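Local coordinates for protein inactive glucansucrase (Lactobacillus reuteri, PDB 5JBD) that is an inactive glucansucrase of glycosyl hydrolase family 70, with a TIM-barrel-type fold and a bound calcium ion, at residues V194-N199 against N842-Q847; S210-N215 against W836-Q841; S232-E237 against N768-Q773; Y340-E345 against T383-F388. All coordinates share one frame; numbering follows the deposited sequence.

Contact 1 (V194-N199 against N842-Q847); sequences VIFVNN and NGTSLQ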
# COMPACT_ATOMS: atom_id res chain seq x y z
N VAL A 194 -8.32 5.92 -14.72
CA VAL A 194 -8.86 5.56 -15.99
C VAL A 194 -9.16 4.05 -15.95
O VAL A 194 -8.39 3.28 -15.37
CB VAL A 194 -7.80 6.02 -17.03
CG1 VAL A 194 -7.18 4.88 -17.80
CG2 VAL A 194 -8.30 7.20 -17.85
N ILE A 195 -10.27 3.62 -16.53
CA ILE A 195 -10.55 2.18 -16.70
C ILE A 195 -10.18 1.71 -18.10
O ILE A 195 -10.22 2.49 -19.04
CB ILE A 195 -12.02 1.79 -16.43
CG1 ILE A 195 -13.00 2.55 -17.34
CG2 ILE A 195 -12.37 2.03 -14.96
CD1 ILE A 195 -14.45 2.09 -17.20
N PHE A 196 -9.83 0.43 -18.22
CA PHE A 196 -9.60 -0.21 -19.52
C PHE A 196 -10.90 -0.87 -19.98
O PHE A 196 -11.48 -1.69 -19.24
CB PHE A 196 -8.50 -1.27 -19.43
CG PHE A 196 -7.17 -0.76 -18.93
CD1 PHE A 196 -6.79 0.56 -19.08
CD2 PHE A 196 -6.29 -1.64 -18.33
CE1 PHE A 196 -5.56 1.00 -18.63
CE2 PHE A 196 -5.05 -1.21 -17.88
CZ PHE A 196 -4.69 0.12 -18.02
N VAL A 197 -11.35 -0.51 -21.18
CA VAL A 197 -12.62 -1.02 -21.73
C VAL A 197 -12.38 -1.77 -23.03
O VAL A 197 -11.34 -1.60 -23.68
CB VAL A 197 -13.68 0.09 -21.96
CG1 VAL A 197 -13.94 0.87 -20.67
CG2 VAL A 197 -13.32 1.01 -23.12
N ASN A 198 -13.36 -2.59 -23.40
CA ASN A 198 -13.30 -3.38 -24.62
C ASN A 198 -13.45 -2.51 -25.86
O ASN A 198 -14.18 -1.52 -25.86
CB ASN A 198 -14.37 -4.49 -24.63
CG ASN A 198 -14.07 -5.61 -23.65
OD1 ASN A 198 -13.01 -5.65 -23.03
ND2 ASN A 198 -15.03 -6.52 -23.49
N ASN A 199 -12.72 -2.87 -26.90
CA ASN A 199 -12.76 -2.15 -28.16
C ASN A 199 -12.28 -3.04 -29.30
O ASN A 199 -11.08 -3.13 -29.58
CB ASN A 199 -11.94 -0.86 -28.08
CG ASN A 199 -12.01 -0.05 -29.37
OD1 ASN A 199 -12.83 -0.33 -30.25
ND2 ASN A 199 -11.15 0.96 -29.48
N ASN A 842 -7.85 -3.91 -14.59
CA ASN A 842 -9.08 -3.13 -14.61
C ASN A 842 -8.86 -1.71 -15.11
O ASN A 842 -9.76 -1.13 -15.71
CB ASN A 842 -9.68 -3.01 -13.19
CG ASN A 842 -10.28 -4.31 -12.67
OD1 ASN A 842 -10.21 -4.60 -11.46
ND2 ASN A 842 -10.90 -5.07 -13.55
N GLY A 843 -7.67 -1.16 -14.87
CA GLY A 843 -7.38 0.22 -15.20
C GLY A 843 -6.11 0.66 -14.53
O GLY A 843 -5.35 -0.16 -14.01
N THR A 844 -5.86 1.97 -14.55
CA THR A 844 -4.68 2.53 -13.91
C THR A 844 -5.00 3.91 -13.38
O THR A 844 -5.86 4.60 -13.94
CB THR A 844 -3.46 2.62 -14.88
OG1 THR A 844 -2.34 3.23 -14.23
CG2 THR A 844 -3.80 3.42 -16.12
N SER A 845 -4.30 4.32 -12.32
CA SER A 845 -4.25 5.72 -11.96
C SER A 845 -3.57 6.50 -13.09
O SER A 845 -2.83 5.92 -13.88
CB SER A 845 -3.53 5.95 -10.63
OG SER A 845 -2.28 5.29 -10.58
N LEU A 846 -3.85 7.79 -13.18
CA LEU A 846 -3.35 8.60 -14.29
C LEU A 846 -1.83 8.54 -14.29
O LEU A 846 -1.20 8.67 -13.24
CB LEU A 846 -3.84 10.05 -14.19
CG LEU A 846 -5.35 10.29 -14.05
CD1 LEU A 846 -5.65 11.79 -14.05
CD2 LEU A 846 -6.16 9.57 -15.12
N GLN A 847 -1.23 8.31 -15.46
CA GLN A 847 0.21 8.05 -15.53
C GLN A 847 1.07 9.26 -15.92
O GLN A 847 2.29 9.13 -16.07
CB GLN A 847 0.48 6.87 -16.47
CG GLN A 847 -0.09 5.56 -15.95
CD GLN A 847 0.39 4.34 -16.71
OE1 GLN A 847 1.05 4.46 -17.75
NE2 GLN A 847 0.04 3.15 -16.23
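Val194 pairs with Thr844 and Ile195 with Gly843 where strands 194-197 and 842-845 run antiparallel, their N-to-C directions 150° apart. Val194 and Thr844 form the hydrogen-bonded pair. Val194 N gives a bond of 2.9 Å to Thr844 O, and Thr844 N returns one to Val194 O. Two residues on, Phe196 N bonds to Asn842 O at 3.0 Å. Ile195 and Gly843 are the non-hydrogen-bonded pair, and their CA atoms come within 4.0 Å. Gly843 has no side chain, which permits this close approach to Val194 O and Ile195 CA. On the other side of the backbone the Phe196 ring covers Gly843 CA, 3.6 Å from the centroid and 4° off the normal, a CH-pi contact. Val194 and Thr844 lie side by side, with Val194 CG1 4.0 Å from Thr844 CG2. That threonine methyl also meets Phe196 CE1 at 3.9 Å. Thr844 OG1 is anti to the backbone N (chi1 177°), turned from the methyl contacts. It donates to Ser845 O in the carbonyl plane, on a lone pair, and accepts from Gln847 NE2 at 3.1 Å. The strands sit inside an antiparallel sheet, consistent with domain B of family 70. Strand 758-767 flanks 194-197 and strand 242-244 flanks 842-845. The backbone bonds thus set the pairing, while the ring covers the glycine and the threonine hydroxyl is satisfied within its own segment.

Contact 2 (S210-N215 against W836-Q841); sequences SYADSN and WSAKYQ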
# COMPACT_ATOMS: atom_id res chain seq x y z
N SER A 210 -8.30 -4.97 -29.34
CA SER A 210 -9.04 -6.19 -28.96
C SER A 210 -8.20 -7.21 -28.20
O SER A 210 -8.75 -7.99 -27.43
CB SER A 210 -9.70 -6.85 -30.18
OG SER A 210 -8.76 -7.25 -31.15
N TYR A 211 -6.88 -7.19 -28.40
CA TYR A 211 -5.92 -7.96 -27.58
C TYR A 211 -6.05 -7.64 -26.06
O TYR A 211 -5.69 -8.47 -25.23
CB TYR A 211 -4.46 -7.74 -28.07
CG TYR A 211 -4.15 -6.26 -28.23
CD1 TYR A 211 -3.82 -5.48 -27.13
CD2 TYR A 211 -4.27 -5.63 -29.47
CE1 TYR A 211 -3.60 -4.13 -27.25
CE2 TYR A 211 -4.06 -4.26 -29.60
CZ TYR A 211 -3.73 -3.52 -28.48
OH TYR A 211 -3.50 -2.17 -28.56
N ALA A 212 -6.53 -6.45 -25.72
CA ALA A 212 -6.74 -6.05 -24.30
C ALA A 212 -8.19 -6.22 -23.80
O ALA A 212 -8.51 -5.81 -22.67
CB ALA A 212 -6.28 -4.61 -24.08
N ASP A 213 -9.06 -6.80 -24.62
CA ASP A 213 -10.44 -7.06 -24.24
C ASP A 213 -10.54 -8.13 -23.15
O ASP A 213 -9.65 -8.98 -23.01
CB ASP A 213 -11.29 -7.51 -25.43
CG ASP A 213 -11.57 -6.39 -26.43
OD1 ASP A 213 -11.16 -5.24 -26.20
OD2 ASP A 213 -12.20 -6.69 -27.47
N SER A 214 -11.61 -8.05 -22.36
CA SER A 214 -11.87 -9.01 -21.31
C SER A 214 -13.38 -9.24 -21.15
O SER A 214 -14.18 -8.31 -21.30
CB SER A 214 -11.25 -8.54 -19.99
OG SER A 214 -11.62 -9.36 -18.88
N ASN A 215 -13.74 -10.48 -20.85
CA ASN A 215 -15.10 -10.86 -20.47
C ASN A 215 -15.32 -10.70 -18.95
O ASN A 215 -16.40 -10.99 -18.48
CB ASN A 215 -15.37 -12.31 -20.85
CG ASN A 215 -15.43 -12.52 -22.36
OD1 ASN A 215 -14.85 -13.47 -22.87
ND2 ASN A 215 -16.10 -11.62 -23.07
N TRP A 836 2.54 -9.78 -17.32
CA TRP A 836 1.32 -8.98 -17.11
C TRP A 836 1.09 -8.07 -18.31
O TRP A 836 2.04 -7.59 -18.92
CB TRP A 836 1.41 -8.15 -15.80
CG TRP A 836 1.50 -9.01 -14.58
CD1 TRP A 836 2.63 -9.38 -13.91
CD2 TRP A 836 0.41 -9.63 -13.89
NE1 TRP A 836 2.32 -10.21 -12.87
CE2 TRP A 836 0.96 -10.38 -12.82
CE3 TRP A 836 -0.98 -9.64 -14.08
CZ2 TRP A 836 0.16 -11.11 -11.93
CZ3 TRP A 836 -1.78 -10.38 -13.20
CH2 TRP A 836 -1.21 -11.11 -12.14
N SER A 837 -0.17 -7.85 -18.64
CA SER A 837 -0.57 -6.87 -19.65
C SER A 837 -2.02 -6.43 -19.36
O SER A 837 -2.62 -6.93 -18.40
CB SER A 837 -0.42 -7.46 -21.05
OG SER A 837 -1.42 -8.42 -21.32
N ALA A 838 -2.56 -5.52 -20.17
CA ALA A 838 -3.84 -4.87 -19.88
C ALA A 838 -5.02 -5.82 -19.77
O ALA A 838 -5.96 -5.56 -19.01
CB ALA A 838 -4.13 -3.80 -20.92
N LYS A 839 -4.99 -6.92 -20.52
CA LYS A 839 -6.08 -7.89 -20.47
C LYS A 839 -6.33 -8.46 -19.07
O LYS A 839 -7.44 -8.91 -18.80
CB LYS A 839 -5.88 -9.02 -21.49
CG LYS A 839 -4.80 -10.02 -21.17
CD LYS A 839 -4.64 -10.99 -22.34
CE LYS A 839 -3.64 -12.09 -22.02
NZ LYS A 839 -3.34 -12.93 -23.22
N TYR A 840 -5.32 -8.41 -18.19
CA TYR A 840 -5.44 -8.84 -16.80
C TYR A 840 -5.63 -7.69 -15.79
O TYR A 840 -5.48 -7.90 -14.57
CB TYR A 840 -4.19 -9.66 -16.40
CG TYR A 840 -4.02 -10.95 -17.15
CD1 TYR A 840 -5.08 -11.86 -17.27
CD2 TYR A 840 -2.80 -11.29 -17.73
CE1 TYR A 840 -4.93 -13.04 -17.95
CE2 TYR A 840 -2.64 -12.48 -18.43
CZ TYR A 840 -3.70 -13.35 -18.53
OH TYR A 840 -3.56 -14.54 -19.21
N GLN A 841 -5.99 -6.50 -16.28
CA GLN A 841 -6.04 -5.27 -15.47
C GLN A 841 -7.36 -4.53 -15.67
O GLN A 841 -7.93 -4.54 -16.77
CB GLN A 841 -4.87 -4.35 -15.85
CG GLN A 841 -3.51 -4.97 -15.55
CD GLN A 841 -2.34 -4.18 -16.12
OE1 GLN A 841 -2.42 -2.96 -16.33
NE2 GLN A 841 -1.24 -4.87 -16.35
O HOH W 1 -9.56 -9.73 -17.23
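Ala212 and Lys839 bring the two backbones closest, with CA atoms 4.3 Å apart, where two short 3-10 turns meet: 210-212 and 838-839. Each turn is closed by its own backbone bonds, Asp213 N to Ser210 O in the first and Gln841 N to Ala838 O in the second. Between the turns the methyls meet tip to tip, Ala212 CB lying 3.9 Å from Ala838 CB. Lys839 passes alongside segment 210-215. Its CB is 3.8 Å from Tyr211 O and 4.1 Å from Asp213 O. CG stands between the backbone N and the carbonyl carbon (chi1 72°), over the centre of one face of the neighbouring Tyr840 ring. Beyond CG the chain is extended, and CD still comes within 4.0 Å of Tyr211 O before NZ runs on past the segment. The turns join two loops of the sheet consistent with domain B. Segment 210-215 follows strand 193-197. Segment 836-841 runs into strand 841-845, which Gln841 begins. Arg217 ties them together, since its NH2 bonds to both Ala212 O and Ala838 O. Polar contact between the segments runs through a water. It donates to Lys839 O at 2.8 Å and lies 2.7 Å from Ser214 OG, in a hydrogen bond. Ser214 OG is anti to its backbone N (chi1 172°), turned toward that water, and also bonds to Tyr216 N. Asp213 turns away, and its OD1 takes the N-H of Asn199.

Contact 3 (S232-E237 against N768-Q773); sequences SDNSPE and NNRGMQ. With CA (calcium ion), chain C.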
# COMPACT_ATOMS: atom_id res chain seq x y z
N SER A 232 -23.73 -2.17 0.38
CA SER A 232 -23.88 -1.39 1.61
C SER A 232 -22.54 -0.83 2.11
O SER A 232 -22.54 0.20 2.80
CB SER A 232 -24.58 -2.22 2.70
OG SER A 232 -23.90 -3.42 2.96
N ASP A 233 -21.42 -1.47 1.75
CA ASP A 233 -20.08 -0.98 2.12
C ASP A 233 -19.55 0.12 1.20
O ASP A 233 -18.81 1.00 1.64
CB ASP A 233 -19.07 -2.12 2.12
CG ASP A 233 -19.51 -3.29 2.94
OD1 ASP A 233 -19.64 -3.12 4.17
OD2 ASP A 233 -19.78 -4.36 2.36
N ASN A 234 -19.92 0.04 -0.08
CA ASN A 234 -19.42 0.95 -1.10
C ASN A 234 -17.91 1.07 -1.08
O ASN A 234 -17.38 2.18 -1.14
CB ASN A 234 -20.11 2.31 -0.99
CG ASN A 234 -19.93 3.17 -2.22
OD1 ASN A 234 -20.09 2.70 -3.36
ND2 ASN A 234 -19.60 4.44 -2.02
N SER A 235 -17.21 -0.07 -1.01
CA SER A 235 -15.74 -0.07 -0.98
C SER A 235 -15.18 -0.09 -2.41
O SER A 235 -15.58 -0.93 -3.21
CB SER A 235 -15.21 -1.27 -0.19
OG SER A 235 -13.86 -1.07 0.15
N PRO A 236 -14.27 0.85 -2.75
CA PRO A 236 -13.88 1.04 -4.16
C PRO A 236 -12.90 0.01 -4.71
O PRO A 236 -12.06 -0.53 -3.98
CB PRO A 236 -13.21 2.43 -4.15
CG PRO A 236 -12.63 2.54 -2.78
CD PRO A 236 -13.62 1.85 -1.87
N GLU A 237 -13.02 -0.25 -6.01
CA GLU A 237 -12.10 -1.14 -6.71
C GLU A 237 -10.70 -0.53 -6.83
O GLU A 237 -9.69 -1.26 -6.73
CB GLU A 237 -12.62 -1.45 -8.12
CG GLU A 237 -11.77 -2.47 -8.91
CD GLU A 237 -11.70 -3.81 -8.22
OE1 GLU A 237 -12.79 -4.39 -8.00
OE2 GLU A 237 -10.58 -4.25 -7.84
N ASN A 768 -13.92 7.82 -11.62
CA ASN A 768 -13.60 7.87 -10.19
C ASN A 768 -13.04 6.50 -9.74
O ASN A 768 -12.81 5.61 -10.58
CB ASN A 768 -14.84 8.30 -9.38
CG ASN A 768 -15.96 7.27 -9.38
OD1 ASN A 768 -15.80 6.12 -9.80
ND2 ASN A 768 -17.13 7.69 -8.90
N ASN A 769 -12.87 6.33 -8.44
CA ASN A 769 -12.29 5.09 -7.89
C ASN A 769 -13.21 3.86 -7.92
O ASN A 769 -12.79 2.77 -7.54
CB ASN A 769 -11.73 5.32 -6.49
CG ASN A 769 -12.80 5.69 -5.47
OD1 ASN A 769 -13.98 5.86 -5.80
ND2 ASN A 769 -12.37 5.87 -4.23
N ARG A 770 -14.45 4.03 -8.37
CA ARG A 770 -15.34 2.89 -8.65
C ARG A 770 -15.49 2.57 -10.16
O ARG A 770 -16.30 1.73 -10.54
CB ARG A 770 -16.71 3.14 -8.04
CG ARG A 770 -16.70 3.38 -6.54
CD ARG A 770 -18.13 3.47 -5.99
NE ARG A 770 -18.92 2.26 -6.28
CZ ARG A 770 -18.78 1.08 -5.67
NH1 ARG A 770 -17.87 0.89 -4.70
NH2 ARG A 770 -19.56 0.08 -6.01
N GLY A 771 -14.71 3.21 -11.02
CA GLY A 771 -14.84 2.98 -12.47
C GLY A 771 -16.08 3.60 -13.11
O GLY A 771 -16.46 3.23 -14.20
N MET A 772 -16.70 4.56 -12.43
CA MET A 772 -17.79 5.32 -13.01
C MET A 772 -17.22 6.58 -13.65
O MET A 772 -16.38 7.25 -13.05
CB MET A 772 -18.82 5.69 -11.94
CG MET A 772 -19.46 4.48 -11.26
SD MET A 772 -20.34 3.38 -12.41
CE MET A 772 -19.80 1.76 -11.84
N GLN A 773 -17.69 6.90 -14.84
CA GLN A 773 -17.20 8.05 -15.57
C GLN A 773 -17.50 9.34 -14.81
O GLN A 773 -18.62 9.50 -14.30
CB GLN A 773 -17.82 8.12 -16.98
CG GLN A 773 -17.22 9.23 -17.83
CD GLN A 773 -17.67 9.23 -19.28
OE1 GLN A 773 -18.43 8.36 -19.72
NE2 GLN A 773 -17.20 10.22 -20.04
CA CA C . -8.63 -3.29 -7.05
O HOH W 2 -16.39 3.12 -3.40
O HOH W 3 -7.34 -5.21 -7.73
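Arg770 lies across Asn234, Ser235 and Pro236, and its side chain runs from the proline to the Asn234 amide and the Ser235 carbonyl. CB starts the chain with CG beside the backbone N. CG packs on the proline, 4.3 Å from Pro236 CB. CD comes within 3.4 Å of Asn234 OD1. A bend at the third torsion (chi3 58°) then lays the guanidinium under that oxygen. Asn234 OD1 sits over one guanidinium face, offset toward the rim, and is 3.1 Å from Arg770 CZ. OD1 is badly placed for hydrogen bonds to NE and NH1; the contact over the face is probably electrostatic. The amide oxygen has its bond from Asn231 ND2. At the tip, NH1 gives a weak bond of 3.3 Å to Ser235 O near the guanidinium plane. NH1 also donates to a water 3.0 Å away, which in turn donates to Asn234 O. Arg770 is presented by a type I beta turn from Asn768 to Gly771, just after strand 758-767. The Asn768 side chain adds an Asx turn: its OD1 accepts from Arg770 N, and also from Met772 N, from opposite faces of the amide plane. The Asn769 amide crosses the proline, ND2 3.5 Å from Pro236 CB, and the backbone Asn769 O is also near CB. After Pro236 the chain enters the calcium site. Glu237 O and Glu237 OE2 each bind the calcium ion at 2.3 Å. A water and Asp243, Asn287 and Asn751 are also ligands. Glu237 OE1 accepts from Asn220 N.

Contact 4 (Y340-E345 against T383-F388); sequences YMDSGE and TPNWSF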
# COMPACT_ATOMS: atom_id res chain seq x y z
N TYR A 340 -10.37 -9.99 10.95
CA TYR A 340 -10.91 -8.66 10.62
C TYR A 340 -10.04 -7.57 11.28
O TYR A 340 -9.68 -7.70 12.45
CB TYR A 340 -12.39 -8.55 11.12
CG TYR A 340 -12.87 -7.13 11.20
CD1 TYR A 340 -13.15 -6.42 10.05
CD2 TYR A 340 -13.01 -6.47 12.44
CE1 TYR A 340 -13.54 -5.09 10.10
CE2 TYR A 340 -13.43 -5.14 12.50
CZ TYR A 340 -13.67 -4.45 11.32
OH TYR A 340 -14.05 -3.12 11.35
N MET A 341 -9.73 -6.48 10.57
CA MET A 341 -8.96 -5.36 11.17
C MET A 341 -9.90 -4.38 11.88
O MET A 341 -10.71 -3.71 11.25
CB MET A 341 -8.13 -4.61 10.12
CG MET A 341 -7.12 -3.64 10.73
SD MET A 341 -5.86 -3.03 9.59
CE MET A 341 -6.52 -1.42 9.16
N ASP A 342 -9.78 -4.30 13.21
CA ASP A 342 -10.65 -3.43 14.02
C ASP A 342 -10.16 -1.97 13.99
O ASP A 342 -9.62 -1.45 14.98
CB ASP A 342 -10.74 -3.98 15.46
CG ASP A 342 -11.75 -3.25 16.33
OD1 ASP A 342 -12.64 -2.52 15.82
OD2 ASP A 342 -11.68 -3.42 17.55
N SER A 343 -10.37 -1.32 12.85
CA SER A 343 -9.96 0.07 12.69
C SER A 343 -10.72 1.01 13.64
O SER A 343 -10.18 2.05 14.03
CB SER A 343 -10.12 0.53 11.23
OG SER A 343 -11.46 0.60 10.81
N GLY A 344 -11.96 0.65 13.98
CA GLY A 344 -12.75 1.38 14.95
C GLY A 344 -12.02 1.64 16.25
O GLY A 344 -12.06 2.74 16.77
N GLU A 345 -11.31 0.61 16.74
CA GLU A 345 -10.53 0.73 17.97
C GLU A 345 -9.41 1.75 17.83
O GLU A 345 -9.16 2.51 18.77
CB GLU A 345 -9.96 -0.64 18.40
CG GLU A 345 -9.04 -0.63 19.62
CD GLU A 345 -9.75 -0.35 20.95
OE1 GLU A 345 -10.99 -0.42 21.00
OE2 GLU A 345 -9.06 -0.03 21.95
N THR A 383 -16.04 -11.24 16.99
CA THR A 383 -15.42 -11.35 15.67
C THR A 383 -13.90 -11.42 15.80
O THR A 383 -13.29 -10.48 16.33
CB THR A 383 -15.79 -10.13 14.82
OG1 THR A 383 -17.21 -10.05 14.75
CG2 THR A 383 -15.19 -10.23 13.41
N PRO A 384 -13.27 -12.54 15.33
CA PRO A 384 -11.80 -12.66 15.37
C PRO A 384 -11.15 -11.49 14.67
O PRO A 384 -11.47 -11.20 13.51
CB PRO A 384 -11.53 -13.97 14.60
CG PRO A 384 -12.76 -14.77 14.81
CD PRO A 384 -13.89 -13.78 14.80
N ASN A 385 -10.31 -10.75 15.39
CA ASN A 385 -9.84 -9.46 14.89
C ASN A 385 -8.42 -9.14 15.34
O ASN A 385 -7.92 -9.72 16.31
CB ASN A 385 -10.79 -8.33 15.32
CG ASN A 385 -10.70 -8.03 16.80
OD1 ASN A 385 -9.89 -7.21 17.24
ND2 ASN A 385 -11.50 -8.74 17.58
N TRP A 386 -7.79 -8.24 14.60
CA TRP A 386 -6.51 -7.64 14.96
C TRP A 386 -6.67 -6.12 15.11
O TRP A 386 -7.53 -5.52 14.47
CB TRP A 386 -5.36 -8.01 13.98
CG TRP A 386 -5.48 -7.60 12.54
CD1 TRP A 386 -6.48 -7.93 11.66
CD2 TRP A 386 -4.51 -6.87 11.78
NE1 TRP A 386 -6.21 -7.41 10.41
CE2 TRP A 386 -5.00 -6.78 10.46
CE3 TRP A 386 -3.27 -6.29 12.10
CZ2 TRP A 386 -4.30 -6.11 9.44
CZ3 TRP A 386 -2.57 -5.64 11.08
CH2 TRP A 386 -3.09 -5.54 9.78
N SER A 387 -5.93 -5.55 16.05
CA SER A 387 -6.11 -4.14 16.41
C SER A 387 -4.74 -3.51 16.55
O SER A 387 -3.74 -4.21 16.72
CB SER A 387 -6.92 -3.99 17.71
OG SER A 387 -6.34 -4.74 18.77
N PHE A 388 -4.69 -2.19 16.52
CA PHE A 388 -3.43 -1.48 16.57
C PHE A 388 -3.58 -0.07 17.13
O PHE A 388 -4.65 0.54 17.04
CB PHE A 388 -2.84 -1.41 15.14
CG PHE A 388 -3.74 -0.70 14.17
CD1 PHE A 388 -4.82 -1.36 13.61
CD2 PHE A 388 -3.56 0.65 13.90
CE1 PHE A 388 -5.69 -0.71 12.74
CE2 PHE A 388 -4.42 1.32 13.04
CZ PHE A 388 -5.47 0.64 12.46
O HOH W 4 -10.21 -5.11 19.06
O HOH W 5 -7.20 -0.97 16.24
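Tyr340, Met341 and Phe388 bury the most surface where strand 340-341 lies parallel to strand 385-388. Tyr340 is held by its backbone. Its N bonds to Pro384 O at 3.0 Å, and its O accepts from Trp386 N at 2.9 Å. Its ring lies obliquely beside Asn385, CD2 4.1 Å from Asn385 CB. On the other sheet face, Met341 stretches over Trp386. With CG anti to the backbone N (chi1 -168°), CG covers one face of the five-membered ring, a CH-pi contact 23° off the normal. SD continues to the six-membered ring, 3.5 Å from Trp386 CZ2, in a Met-aromatic contact. A bend at chi3 (100°) carries Met341 CE to 3.7 Å from Phe388 CE1. The Phe388 ring also stacks on Phe346. These are adjacent strands of the eight-stranded parallel barrel. After Asp342, whose N bonds to Trp386 O, the first segment turns into helix 343-354. A water there donates to Asp342 O and accepts from Phe388 N. A second donates to Asn385 OD1 and Asp342 OD2, which also has Ser369 as partner. The Met341 face is thus mainly apolar and sulfur-aromatic, while strand pairing and water hold the main-chain atoms named here.

How the contacts relate
Contacts 1 and 4 are buried strand pairings, but in different sheets: contact 1 in the antiparallel sheet, contact 4 in the parallel barrel, their centres about 33 Å apart. Contacts 2 and 3 are partly buried and join loops. Contacts 1 and 2 share strand 841-845 and touch, through Asn198 and Ser214 and through Asn199 and Asp213. Contact 3 also borders contact 1, where Ile195 packs on Gly771. Contact 4 touches none of the others. Direct backbone bonds dominate in the strands, with aromatic packing beside them. Contact 2 packs two alanines and a lysine chain; contact 3 sets a proline against an asparagine and an arginine. Both use a bridging water, and contact 3 adjoins the calcium ion.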